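Local atomic coordinates of cryptochrome DASH, chloroplastic/mitochondrial (Arabidopsis thaliana, PDB entry 2J4D), a protein that repairs cyclobutane pyrimidine dimers in single-stranded DNA, carries FAD and a methenyltetrahydrofolate antenna, binds DNA without sequence specificity and may act as a photoreceptor. Residues E24-P29 against V306-K311; N55-K60 against E170-S175; T231-K234 against E238-E241; K361-W366 against S399-D404. One frame throughout, in Å; residues are numbered along the deposited sequence.

Contact 1: E24-P29 against V306-K311; sequences ERYALP and VQRYEK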
loop_
_atom_site.group_PDB
_atom_site.type_symbol
_atom_site.label_atom_id
_atom_site.label_comp_id
_atom_site.label_asym_id
_atom_site.label_seq_id
_atom_site.Cartn_x
_atom_site.Cartn_y
_atom_site.Cartn_z
ATOM N N GLU A 24 -9.540 21.574 -4.664
ATOM C CA GLU A 24 -10.471 22.680 -4.513
ATOM C C GLU A 24 -11.641 22.262 -3.626
ATOM O O GLU A 24 -12.004 22.963 -2.683
ATOM C CB GLU A 24 -10.979 23.075 -5.899
ATOM C CG GLU A 24 -11.309 24.530 -6.079
ATOM C CD GLU A 24 -11.405 24.898 -7.550
ATOM O OE1 GLU A 24 -12.325 24.390 -8.233
ATOM O OE2 GLU A 24 -10.551 25.681 -8.025
ATOM N N ARG A 25 -12.220 21.103 -3.920
ATOM C CA ARG A 25 -13.357 20.616 -3.153
ATOM C C ARG A 25 -13.090 20.455 -1.660
ATOM O O ARG A 25 -13.974 20.695 -0.844
ATOM C CB ARG A 25 -13.859 19.278 -3.716
ATOM C CG ARG A 25 -15.061 18.715 -2.948
ATOM C CD ARG A 25 -15.537 17.371 -3.484
ATOM N NE ARG A 25 -15.994 17.473 -4.867
ATOM C CZ ARG A 25 -15.312 17.021 -5.913
ATOM N NH1 ARG A 25 -14.140 16.423 -5.732
ATOM N NH2 ARG A 25 -15.798 17.178 -7.138
ATOM N N TYR A 26 -11.875 20.062 -1.295
ATOM C CA TYR A 26 -11.555 19.853 0.114
ATOM C C TYR A 26 -10.700 20.939 0.768
ATOM O O TYR A 26 -10.264 20.784 1.904
ATOM C CB TYR A 26 -10.871 18.491 0.272
ATOM C CG TYR A 26 -11.793 17.335 -0.053
ATOM C CD1 TYR A 26 -12.684 16.837 0.898
ATOM C CD2 TYR A 26 -11.827 16.787 -1.332
ATOM C CE1 TYR A 26 -13.595 15.820 0.577
ATOM C CE2 TYR A 26 -12.729 15.779 -1.664
ATOM C CZ TYR A 26 -13.612 15.301 -0.707
ATOM O OH TYR A 26 -14.521 14.319 -1.048
ATOM N N ALA A 27 -10.479 22.040 0.061
ATOM C CA ALA A 27 -9.660 23.135 0.586
ATOM C C ALA A 27 -10.226 23.770 1.857
ATOM O O ALA A 27 -11.444 23.860 2.029
ATOM C CB ALA A 27 -9.485 24.202 -0.490
ATOM N N LEU A 28 -9.335 24.204 2.749
ATOM C CA LEU A 28 -9.748 24.849 3.993
ATOM C C LEU A 28 -10.297 26.219 3.595
ATOM O O LEU A 28 -9.573 27.041 3.042
ATOM C CB LEU A 28 -8.546 25.037 4.928
ATOM C CG LEU A 28 -8.684 24.781 6.437
ATOM C CD1 LEU A 28 -7.691 25.672 7.178
ATOM C CD2 LEU A 28 -10.084 25.070 6.923
ATOM N N PRO A 29 -11.583 26.479 3.882
ATOM C CA PRO A 29 -12.253 27.745 3.555
ATOM C C PRO A 29 -11.458 28.983 3.950
ATOM O O PRO A 29 -11.322 29.929 3.169
ATOM C CB PRO A 29 -13.574 27.645 4.317
ATOM C CG PRO A 29 -13.832 26.169 4.344
ATOM C CD PRO A 29 -12.470 25.619 4.681
ATOM N N VAL A 306 -17.268 8.318 -1.341
ATOM C CA VAL A 306 -18.311 7.288 -1.347
ATOM C C VAL A 306 -19.635 7.894 -0.844
ATOM O O VAL A 306 -20.711 7.597 -1.375
ATOM C CB VAL A 306 -17.932 6.090 -0.437
ATOM C CG1 VAL A 306 -19.142 5.176 -0.237
ATOM C CG2 VAL A 306 -16.790 5.297 -1.060
ATOM N N GLN A 307 -19.559 8.736 0.182
ATOM C CA GLN A 307 -20.764 9.374 0.712
ATOM C C GLN A 307 -21.411 10.232 -0.364
ATOM O O GLN A 307 -22.634 10.228 -0.531
ATOM C CB GLN A 307 -20.433 10.278 1.901
ATOM C CG GLN A 307 -20.083 9.570 3.200
ATOM C CD GLN A 307 -19.759 10.575 4.293
ATOM O OE1 GLN A 307 -18.834 11.391 4.157
ATOM N NE2 GLN A 307 -20.525 10.532 5.379
ATOM N N ARG A 308 -20.592 10.990 -1.082
ATOM C CA ARG A 308 -21.120 11.845 -2.131
ATOM C C ARG A 308 -21.737 11.000 -3.242
ATOM O O ARG A 308 -22.795 11.344 -3.785
ATOM C CB ARG A 308 -20.028 12.761 -2.695
ATOM C CG ARG A 308 -20.618 13.843 -3.599
ATOM C CD ARG A 308 -19.666 14.998 -3.881
ATOM N NE ARG A 308 -18.774 14.723 -5.001
ATOM C CZ ARG A 308 -17.539 14.267 -4.868
ATOM N NH1 ARG A 308 -17.053 14.042 -3.656
ATOM N NH2 ARG A 308 -16.793 14.037 -5.943
ATOM N N TYR A 309 -21.088 9.886 -3.567
ATOM C CA TYR A 309 -21.595 8.993 -4.603
ATOM C C TYR A 309 -22.960 8.447 -4.199
ATOM O O TYR A 309 -23.902 8.434 -5.008
ATOM C CB TYR A 309 -20.629 7.830 -4.817
ATOM C CG TYR A 309 -20.998 6.901 -5.958
ATOM C CD1 TYR A 309 -20.465 7.085 -7.235
ATOM C CD2 TYR A 309 -21.851 5.814 -5.752
ATOM C CE1 TYR A 309 -20.765 6.204 -8.277
ATOM C CE2 TYR A 309 -22.157 4.933 -6.782
ATOM C CZ TYR A 309 -21.609 5.130 -8.043
ATOM O OH TYR A 309 -21.891 4.239 -9.060
ATOM N N GLU A 310 -23.072 8.003 -2.949
ATOM C CA GLU A 310 -24.327 7.446 -2.460
ATOM C C GLU A 310 -25.452 8.471 -2.506
ATOM O O GLU A 310 -26.599 8.121 -2.779
ATOM C CB GLU A 310 -24.171 6.909 -1.029
ATOM C CG GLU A 310 -23.201 5.739 -0.918
ATOM C CD GLU A 310 -23.387 4.943 0.352
ATOM O OE1 GLU A 310 -23.697 5.552 1.399
ATOM O OE2 GLU A 310 -23.208 3.706 0.308
ATOM N N LYS A 311 -25.122 9.734 -2.253
ATOM C CA LYS A 311 -26.122 10.798 -2.270
ATOM C C LYS A 311 -26.536 11.203 -3.684
ATOM O O LYS A 311 -27.720 11.366 -3.976
ATOM C CB LYS A 311 -25.588 12.036 -1.542
ATOM C CG LYS A 311 -26.536 13.238 -1.550
ATOM C CD LYS A 311 -25.898 14.445 -0.860
ATOM C CE LYS A 311 -26.870 15.615 -0.726
ATOM N NZ LYS A 311 -27.304 16.166 -2.047
HETATM O O HOH W 1 -17.512 15.364 -1.159
#

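Contact 2: N55-K60 against E170-S175; sequences NDALYK and ELIWGS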
loop_
_atom_site.group_PDB
_atom_site.type_symbol
_atom_site.label_atom_id
_atom_site.label_comp_id
_atom_site.label_asym_id
_atom_site.label_seq_id
_atom_site.Cartn_x
_atom_site.Cartn_y
_atom_site.Cartn_z
ATOM N N ASN A 55 -3.990 15.399 5.307
ATOM C CA ASN A 55 -2.736 15.049 5.963
ATOM C C ASN A 55 -2.656 15.782 7.301
ATOM O O ASN A 55 -2.340 16.974 7.332
ATOM C CB ASN A 55 -1.550 15.470 5.085
ATOM C CG ASN A 55 -0.218 14.978 5.630
ATOM O OD1 ASN A 55 -0.024 14.904 6.835
ATOM N ND2 ASN A 55 0.704 14.653 4.740
ATOM N N ASP A 56 -2.943 15.071 8.394
ATOM C CA ASP A 56 -2.907 15.656 9.734
ATOM C C ASP A 56 -1.526 16.102 10.189
ATOM O O ASP A 56 -1.404 17.065 10.952
ATOM C CB ASP A 56 -3.459 14.678 10.775
ATOM C CG ASP A 56 -4.962 14.578 10.733
ATOM O OD1 ASP A 56 -5.614 15.598 10.439
ATOM O OD2 ASP A 56 -5.493 13.487 11.007
ATOM N N ALA A 57 -0.486 15.393 9.759
ATOM C CA ALA A 57 0.865 15.785 10.158
ATOM C C ALA A 57 1.175 17.153 9.544
ATOM O O ALA A 57 1.699 18.046 10.217
ATOM C CB ALA A 57 1.884 14.737 9.699
ATOM N N LEU A 58 0.847 17.306 8.263
ATOM C CA LEU A 58 1.049 18.563 7.550
ATOM C C LEU A 58 0.213 19.660 8.206
ATOM O O LEU A 58 0.684 20.776 8.422
ATOM C CB LEU A 58 0.625 18.414 6.088
ATOM C CG LEU A 58 0.571 19.693 5.245
ATOM C CD1 LEU A 58 1.951 20.325 5.180
ATOM C CD2 LEU A 58 0.076 19.367 3.838
ATOM N N TYR A 59 -1.039 19.351 8.525
ATOM C CA TYR A 59 -1.880 20.358 9.158
ATOM C C TYR A 59 -1.320 20.806 10.512
ATOM O O TYR A 59 -1.263 22.003 10.800
ATOM C CB TYR A 59 -3.309 19.844 9.370
ATOM C CG TYR A 59 -4.212 20.926 9.914
ATOM C CD1 TYR A 59 -4.850 21.820 9.058
ATOM C CD2 TYR A 59 -4.343 21.122 11.287
ATOM C CE1 TYR A 59 -5.593 22.886 9.552
ATOM C CE2 TYR A 59 -5.078 22.188 11.791
ATOM C CZ TYR A 59 -5.697 23.066 10.917
ATOM O OH TYR A 59 -6.397 24.141 11.409
ATOM N N LYS A 60 -0.921 19.852 11.345
ATOM C CA LYS A 60 -0.394 20.187 12.670
ATOM C C LYS A 60 0.920 20.954 12.583
ATOM O O LYS A 60 1.198 21.837 13.407
ATOM C CB LYS A 60 -0.220 18.912 13.502
ATOM C CG LYS A 60 0.287 19.135 14.928
ATOM C CD LYS A 60 -0.551 20.149 15.706
ATOM C CE LYS A 60 -0.257 20.098 17.207
ATOM N NZ LYS A 60 -1.288 19.319 17.961
ATOM N N GLU A 170 7.207 14.721 17.021
ATOM C CA GLU A 170 5.770 14.604 17.267
ATOM C C GLU A 170 5.189 13.631 16.251
ATOM O O GLU A 170 5.090 13.977 15.076
ATOM C CB GLU A 170 5.086 15.958 17.073
ATOM C CG GLU A 170 5.538 17.060 18.010
ATOM C CD GLU A 170 5.134 16.799 19.445
ATOM O OE1 GLU A 170 4.185 16.009 19.660
ATOM O OE2 GLU A 170 5.756 17.392 20.352
ATOM N N LEU A 171 4.807 12.439 16.702
ATOM C CA LEU A 171 4.244 11.417 15.813
ATOM C C LEU A 171 2.721 11.489 15.859
ATOM O O LEU A 171 2.119 11.465 16.927
ATOM C CB LEU A 171 4.750 10.030 16.233
ATOM C CG LEU A 171 6.284 9.913 16.149
ATOM C CD1 LEU A 171 6.773 8.645 16.801
ATOM C CD2 LEU A 171 6.711 9.965 14.689
ATOM N N ILE A 172 2.103 11.576 14.687
ATOM C CA ILE A 172 0.659 11.705 14.590
ATOM C C ILE A 172 0.010 10.447 14.028
ATOM O O ILE A 172 0.473 9.903 13.027
ATOM C CB ILE A 172 0.304 12.881 13.657
ATOM C CG1 ILE A 172 1.110 14.122 14.055
ATOM C CG2 ILE A 172 -1.190 13.145 13.680
ATOM C CD1 ILE A 172 0.918 14.548 15.490
ATOM N N TRP A 173 -1.060 9.975 14.658
ATOM C CA TRP A 173 -1.725 8.798 14.120
ATOM C C TRP A 173 -2.448 9.173 12.831
ATOM O O TRP A 173 -3.082 10.225 12.745
ATOM C CB TRP A 173 -2.751 8.216 15.097
ATOM C CG TRP A 173 -3.363 6.977 14.533
ATOM C CD1 TRP A 173 -4.521 6.878 13.806
ATOM C CD2 TRP A 173 -2.771 5.678 14.519
ATOM N NE1 TRP A 173 -4.678 5.593 13.333
ATOM C CE2 TRP A 173 -3.617 4.837 13.755
ATOM C CE3 TRP A 173 -1.600 5.141 15.074
ATOM C CZ2 TRP A 173 -3.327 3.494 13.533
ATOM C CZ3 TRP A 173 -1.310 3.799 14.851
ATOM C CH2 TRP A 173 -2.173 2.992 14.085
ATOM N N GLY A 174 -2.348 8.308 11.832
ATOM C CA GLY A 174 -3.026 8.552 10.568
ATOM C C GLY A 174 -3.227 7.213 9.891
ATOM O O GLY A 174 -3.339 6.195 10.562
ATOM N N SER A 175 -3.281 7.214 8.566
ATOM C CA SER A 175 -3.432 5.994 7.776
ATOM C C SER A 175 -4.741 5.198 7.845
ATOM O O SER A 175 -5.146 4.642 6.834
ATOM C CB SER A 175 -2.252 5.037 8.043
ATOM O OG SER A 175 -2.308 4.436 9.332
#

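Contact 3: T231-K234 against E238-E241; sequences TLEK and EPQE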
loop_
_atom_site.group_PDB
_atom_site.type_symbol
_atom_site.label_atom_id
_atom_site.label_comp_id
_atom_site.label_asym_id
_atom_site.label_seq_id
_atom_site.Cartn_x
_atom_site.Cartn_y
_atom_site.Cartn_z
ATOM N N THR A 231 17.674 8.564 -8.598
ATOM C CA THR A 231 17.376 7.682 -9.708
ATOM C C THR A 231 17.577 6.288 -9.153
ATOM O O THR A 231 18.425 6.078 -8.284
ATOM C CB THR A 231 18.352 7.884 -10.887
ATOM O OG1 THR A 231 19.670 7.458 -10.504
ATOM C CG2 THR A 231 18.389 9.343 -11.302
ATOM N N LEU A 232 16.799 5.334 -9.640
ATOM C CA LEU A 232 16.931 3.976 -9.165
ATOM C C LEU A 232 18.363 3.490 -9.333
ATOM O O LEU A 232 18.895 2.796 -8.465
ATOM C CB LEU A 232 15.969 3.055 -9.913
ATOM C CG LEU A 232 14.492 3.332 -9.622
ATOM C CD1 LEU A 232 13.627 2.278 -10.315
ATOM C CD2 LEU A 232 14.252 3.310 -8.117
ATOM N N GLU A 233 18.994 3.872 -10.441
ATOM C CA GLU A 233 20.367 3.459 -10.698
ATOM C C GLU A 233 21.335 3.932 -9.615
ATOM O O GLU A 233 22.220 3.182 -9.209
ATOM C CB GLU A 233 20.811 3.948 -12.079
ATOM C CG GLU A 233 20.085 3.226 -13.214
ATOM C CD GLU A 233 20.372 3.831 -14.577
ATOM O OE1 GLU A 233 20.040 5.020 -14.782
ATOM O OE2 GLU A 233 20.928 3.116 -15.439
ATOM N N LYS A 234 21.177 5.168 -9.150
ATOM C CA LYS A 234 22.039 5.683 -8.088
ATOM C C LYS A 234 21.831 4.835 -6.838
ATOM O O LYS A 234 22.742 4.680 -6.020
ATOM C CB LYS A 234 21.686 7.131 -7.735
ATOM C CG LYS A 234 22.090 8.183 -8.748
ATOM C CD LYS A 234 21.721 9.581 -8.228
ATOM C CE LYS A 234 20.636 10.242 -9.078
ATOM N NZ LYS A 234 20.087 11.491 -8.471
ATOM N N GLU A 238 18.237 -1.790 -10.884
ATOM C CA GLU A 238 18.131 -1.715 -12.335
ATOM C C GLU A 238 16.677 -1.377 -12.652
ATOM O O GLU A 238 15.766 -2.126 -12.295
ATOM C CB GLU A 238 18.501 -3.058 -12.966
ATOM C CG GLU A 238 18.559 -3.054 -14.492
ATOM C CD GLU A 238 19.499 -1.990 -15.046
ATOM O OE1 GLU A 238 20.516 -1.686 -14.384
ATOM O OE2 GLU A 238 19.227 -1.466 -16.151
ATOM N N PRO A 239 16.441 -0.236 -13.314
ATOM C CA PRO A 239 15.067 0.141 -13.646
ATOM C C PRO A 239 14.352 -0.970 -14.397
ATOM O O PRO A 239 14.976 -1.734 -15.137
ATOM C CB PRO A 239 15.250 1.382 -14.511
ATOM C CG PRO A 239 16.490 2.008 -13.937
ATOM C CD PRO A 239 17.394 0.802 -13.744
ATOM N N GLN A 240 13.042 -1.059 -14.198
ATOM C CA GLN A 240 12.228 -2.055 -14.873
ATOM C C GLN A 240 10.950 -1.347 -15.290
ATOM O O GLN A 240 10.395 -0.563 -14.525
ATOM C CB GLN A 240 11.894 -3.210 -13.926
ATOM C CG GLN A 240 11.208 -4.386 -14.602
ATOM C CD GLN A 240 10.848 -5.481 -13.618
ATOM O OE1 GLN A 240 11.639 -5.820 -12.737
ATOM N NE2 GLN A 240 9.655 -6.049 -13.771
ATOM N N GLU A 241 10.491 -1.591 -16.508
ATOM C CA GLU A 241 9.260 -0.956 -16.943
ATOM C C GLU A 241 8.218 -2.046 -17.135
ATOM O O GLU A 241 8.558 -3.216 -17.300
ATOM C CB GLU A 241 9.480 -0.185 -18.248
ATOM C CG GLU A 241 10.520 0.944 -18.147
ATOM C CD GLU A 241 10.268 1.922 -16.987
ATOM O OE1 GLU A 241 9.099 2.117 -16.605
ATOM O OE2 GLU A 241 11.241 2.516 -16.461
#

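Contact 4: K361-W366 against S399-D404; sequences KLFESW and SFLVRD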
loop_
_atom_site.group_PDB
_atom_site.type_symbol
_atom_site.label_atom_id
_atom_site.label_comp_id
_atom_site.label_asym_id
_atom_site.label_seq_id
_atom_site.Cartn_x
_atom_site.Cartn_y
_atom_site.Cartn_z
ATOM N N LYS A 361 14.605 -24.713 -5.094
ATOM C CA LYS A 361 14.108 -25.078 -6.415
ATOM C C LYS A 361 12.594 -24.950 -6.476
ATOM O O LYS A 361 12.047 -24.395 -7.432
ATOM C CB LYS A 361 14.510 -26.511 -6.771
ATOM C CG LYS A 361 15.432 -26.610 -7.976
ATOM C CD LYS A 361 15.407 -28.010 -8.581
ATOM C CE LYS A 361 14.002 -28.373 -9.056
ATOM N NZ LYS A 361 13.959 -28.723 -10.505
ATOM N N LEU A 362 11.914 -25.477 -5.464
ATOM C CA LEU A 362 10.464 -25.385 -5.429
ATOM C C LEU A 362 10.060 -23.925 -5.403
ATOM O O LEU A 362 9.198 -23.498 -6.168
ATOM C CB LEU A 362 9.894 -26.082 -4.197
ATOM C CG LEU A 362 9.516 -27.551 -4.370
ATOM C CD1 LEU A 362 8.756 -28.018 -3.139
ATOM C CD2 LEU A 362 8.650 -27.717 -5.609
ATOM N N PHE A 363 10.691 -23.158 -4.522
ATOM C CA PHE A 363 10.372 -21.740 -4.427
ATOM C C PHE A 363 10.560 -21.025 -5.764
ATOM O O PHE A 363 9.674 -20.292 -6.218
ATOM C CB PHE A 363 11.240 -21.055 -3.367
ATOM C CG PHE A 363 11.073 -19.564 -3.338
ATOM C CD1 PHE A 363 9.864 -18.996 -2.948
ATOM C CD2 PHE A 363 12.092 -18.729 -3.785
ATOM C CE1 PHE A 363 9.670 -17.612 -3.013
ATOM C CE2 PHE A 363 11.910 -17.347 -3.855
ATOM C CZ PHE A 363 10.696 -16.788 -3.470
ATOM N N GLU A 364 11.705 -21.237 -6.406
ATOM C CA GLU A 364 11.952 -20.568 -7.671
ATOM C C GLU A 364 10.925 -20.874 -8.754
ATOM O O GLU A 364 10.633 -20.011 -9.583
ATOM C CB GLU A 364 13.363 -20.879 -8.167
ATOM C CG GLU A 364 14.426 -20.368 -7.205
ATOM C CD GLU A 364 15.832 -20.481 -7.750
ATOM O OE1 GLU A 364 16.061 -21.330 -8.639
ATOM O OE2 GLU A 364 16.710 -19.724 -7.275
ATOM N N SER A 365 10.364 -22.083 -8.748
ATOM C CA SER A 365 9.368 -22.447 -9.760
ATOM C C SER A 365 8.091 -21.626 -9.564
ATOM O O SER A 365 7.416 -21.271 -10.532
ATOM C CB SER A 365 9.050 -23.952 -9.704
ATOM O OG SER A 365 8.392 -24.315 -8.501
ATOM N N TRP A 366 7.772 -21.337 -8.304
ATOM C CA TRP A 366 6.606 -20.534 -7.938
ATOM C C TRP A 366 6.908 -19.093 -8.352
ATOM O O TRP A 366 6.135 -18.452 -9.061
ATOM C CB TRP A 366 6.408 -20.601 -6.420
ATOM C CG TRP A 366 5.240 -19.829 -5.856
ATOM C CD1 TRP A 366 3.915 -20.203 -5.865
ATOM C CD2 TRP A 366 5.299 -18.596 -5.121
ATOM N NE1 TRP A 366 3.158 -19.284 -5.173
ATOM C CE2 TRP A 366 3.979 -18.288 -4.707
ATOM C CE3 TRP A 366 6.340 -17.723 -4.770
ATOM C CZ2 TRP A 366 3.674 -17.143 -3.958
ATOM C CZ3 TRP A 366 6.034 -16.580 -4.020
ATOM C CH2 TRP A 366 4.712 -16.306 -3.623
ATOM N N SER A 399 -2.136 -20.092 -0.879
ATOM C CA SER A 399 -2.535 -21.447 -0.506
ATOM C C SER A 399 -1.655 -22.469 -1.228
ATOM O O SER A 399 -1.201 -23.443 -0.636
ATOM C CB SER A 399 -4.006 -21.684 -0.873
ATOM O OG SER A 399 -4.418 -22.991 -0.501
ATOM N N PHE A 400 -1.406 -22.238 -2.513
ATOM C CA PHE A 400 -0.581 -23.156 -3.290
ATOM C C PHE A 400 0.828 -23.309 -2.712
ATOM O O PHE A 400 1.335 -24.430 -2.543
ATOM C CB PHE A 400 -0.474 -22.681 -4.739
ATOM C CG PHE A 400 0.254 -23.647 -5.633
ATOM C CD1 PHE A 400 -0.398 -24.766 -6.145
ATOM C CD2 PHE A 400 1.596 -23.449 -5.947
ATOM C CE1 PHE A 400 0.275 -25.674 -6.961
ATOM C CE2 PHE A 400 2.282 -24.352 -6.763
ATOM C CZ PHE A 400 1.618 -25.469 -7.271
ATOM N N LEU A 401 1.467 -22.184 -2.415
ATOM C CA LEU A 401 2.817 -22.217 -1.871
ATOM C C LEU A 401 2.890 -22.932 -0.540
ATOM O O LEU A 401 3.790 -23.744 -0.302
ATOM C CB LEU A 401 3.365 -20.799 -1.705
ATOM C CG LEU A 401 4.792 -20.769 -1.146
ATOM C CD1 LEU A 401 5.573 -19.659 -1.823
ATOM C CD2 LEU A 401 4.767 -20.590 0.370
ATOM N N VAL A 402 1.939 -22.626 0.331
ATOM C CA VAL A 402 1.906 -23.214 1.658
ATOM C C VAL A 402 1.407 -24.654 1.721
ATOM O O VAL A 402 2.041 -25.509 2.335
ATOM C CB VAL A 402 1.020 -22.371 2.613
ATOM C CG1 VAL A 402 0.833 -23.102 3.941
ATOM C CG2 VAL A 402 1.652 -21.004 2.841
ATOM N N ARG A 403 0.273 -24.915 1.084
ATOM C CA ARG A 403 -0.337 -26.236 1.145
ATOM C C ARG A 403 0.040 -27.248 0.071
ATOM O O ARG A 403 0.226 -28.422 0.371
ATOM C CB ARG A 403 -1.856 -26.073 1.211
ATOM C CG ARG A 403 -2.281 -25.199 2.387
ATOM C CD ARG A 403 -3.770 -25.267 2.676
ATOM N NE ARG A 403 -4.073 -24.641 3.962
ATOM C CZ ARG A 403 -3.980 -23.335 4.189
ATOM N NH1 ARG A 403 -3.604 -22.530 3.208
ATOM N NH2 ARG A 403 -4.240 -22.838 5.392
ATOM N N ASP A 404 0.151 -26.805 -1.172
ATOM C CA ASP A 404 0.510 -27.717 -2.246
ATOM C C ASP A 404 2.015 -27.920 -2.325
ATOM O O ASP A 404 2.481 -29.037 -2.545
ATOM C CB ASP A 404 -0.036 -27.199 -3.571
ATOM C CG ASP A 404 -1.551 -27.221 -3.610
ATOM O OD1 ASP A 404 -2.128 -28.332 -3.543
ATOM O OD2 ASP A 404 -2.164 -26.135 -3.695
#

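Contact 1: E24-P29 against V306-K311
Arg25 and Arg308 lay their guanidinium groups flat on one another, the planes only 10° apart and the centres 3.7 Å from each other. The overlap is offset: Arg308 NH2 sits over the middle of the Arg25 group, 3.3 Å from Arg25 CZ, while Arg25 NE lies above the centre of the Arg308 group. Two like charges are thus brought close, with Arg25 NH2 and Arg308 NH2 3.5 Å apart, and Glu305, outside both segments, probably offsets them. Glu305 OE2 forms a salt bridge with Arg308 NH1, a hydrogen bond with Tyr26 OH, and a long, weak ion pair with Arg25 NH1. A water links Tyr26 OH and Arg308 NH1, donating to the phenol and accepting from Arg308 NH1 at 2.9 Å. Arginine suits position 308 because its planar end can stack through a face and still bond through its rim. The two chains reach in from opposite directions, each bent at chi3 (-62° in Arg25, 85° in Arg308), which turns the flat ends face to face. Behind them, Arg25 CG rests on a face of the Tyr26 ring, toward its rim. A leucine in place of Arg308 would probably leave Glu305 without its salt-bridge mate, leave the water without the N-H it accepts from, and uncover the face of Arg25. Tyr26 is buried and meets the ring of Phe301. The contact joins the C-terminal part of helix 12-26 to helix 299-312; helix 252-265 receives Val306 and Arg308, and helix 317-339 receives Val306 and Tyr309.

Contact 2: N55-K60 against E170-S175
Asp56 and Ala57, in the first turn of helix 56-63, pass over the end of strand 168-172, the backbones coming nearest where the CA atoms of Ala57 and Ile172 lie 6.0 Å apart. Ile172 carries the contact by spreading its two branches beneath that turn. Its CG2 meets Asp56 CB at 4.0 Å, and its CG1 lies 4.2 Å from Ala57 CA. With CG1 anti to the carbonyl carbon (chi1 -49°) and CG2 anti to the backbone N, the beta-branched residue offers a separate methyl or methylene to each neighbour. Alanine is small enough to let its own backbone approach Ile172. The Asp56 carboxylate is engaged outside this packing, in a salt bridge with Arg300 and a hydrogen bond with Thr211. Asn55 is the N-cap: its OD1 accepts from Leu58 N at 2.9 Å with an almost straight N-H (170°), although the donor stands well above the carbonyl plane. The same oxygen is hydrogen-bonded to His142 NE2, and His142 ND1 is hydrogen-bonded to Ile172 O, so one imidazole bridges helix start and strand end. Such packing of a helix on a parallel sheet, here at its edge strand, belongs to the Rossmann-like alpha/beta domain of photolyases and cryptochromes.

Contact 3: T231-K234 against E238-E241
Glu233 uses its aliphatic stem, not its charge, to meet Pro239: Glu233 CG lies 3.7 Å from Pro239 CD and 3.9 Å from Pro239 CG, the side chain crossing the ring at about a right angle. Leu232 adds the second touch, its CB standing 4.2 Å from Pro239 CG. Proline fits here because its ring presents a fixed, compact apolar surface to both neighbours, and CD, bonded to the backbone nitrogen, lies close to the chain. The first torsion of Glu233, with CG anti to the carbonyl carbon (chi1 -69°), brings the methylene onto the ring. Its carboxylate goes on past the ring, and Glu233 OE2 comes within 4.9 Å of Glu238 OE1; these like charges are not in contact, and would probably disfavour a closer approach. Thr231 steadies the first segment from within: its OG1, just before residues 232-234, accepts from the backbone N three residues on, Lys234 N, at 3.1 Å. Threonine suits this because its hydroxyl lies close to the backbone. Outside the pair, Leu232 rests on Met99 of helix 92-111, and Gln240 NE2 bonds to Ser384 O. This is local apolar packing at the surface, within the long connection between helix 194-204 and strand 245-248: an ST motif closes over residues 232-234, which have helix-like backbone angles, and the chain folds back to set a proline against them.

Contact 4: K361-W366 against S399-D404
Leu401 drives one methyl straight onto the indole of Trp366, and this is the tight part of the contact. Leu401 CD1 sits 3.4 Å from the centroid of the six-membered ring, only 10° off its normal, a CH-pi contact over the middle of the face. Leu401 CB lies over the same face, above the five-membered ring, 3.8 Å from Trp366 NE1. Tryptophan suits this place because it offers a wide flat face to a branched aliphatic while its N-H still bonds, here to Val397 O, one turn back along the partner helix. In both residues CG lies anti to the backbone N (chi1 -180° in Trp366), sending the groups across the gap. Packing is looser at the margins. Phe400 meets the indole edge to edge, its CD2 4.0 Å from Trp366 CD1, and Phe363 turns its ring edge to the same leucine methyl, with Phe363 CD1 4.5 Å from Leu401 CD1. Farther back on the first helix the exposed Lys361 faces solvent, and Ser365 OG donates to Leu362 O of its own helix at 2.6 Å. An alanine at Trp366 would probably leave the Leu401 methyl facing a gap and Val397 O without its indole donor. The Trp366 side chain is about 8 Å from the bound FAD. Helices 360-367 and 391-404 run nearly antiparallel here, their axes 155° apart and 11.3 Å at closest, a spacing that leaves room for the large side chains. Helix 409-419 covers Phe363 and Trp366, helix 374-386 packs on Trp366 and Phe400, and Trp432 of helix 425-436 touches the indole.

From the N terminus, contact 1 opens first at residues 24-29 and closes the widest loop, reaching residues 306-311 in the helical part of the chain. Two others nest inside that loop. Contact 2 ties the start of helix 56-63 to the edge strand of the alpha/beta domain, and contact 3, a short local return within the loop before strand 245-248, comes after it has closed. Contact 4 follows in series and joins two helices of the FAD-binding region, on the opposite side of the chain's centre from contacts 1 and 2. Those two touch directly, Leu28 CD1 lying 4.2 Å from Tyr59 CE1. Contacts 3 and 4 remain about 14 Å apart at their nearest atoms, and no two loops cross.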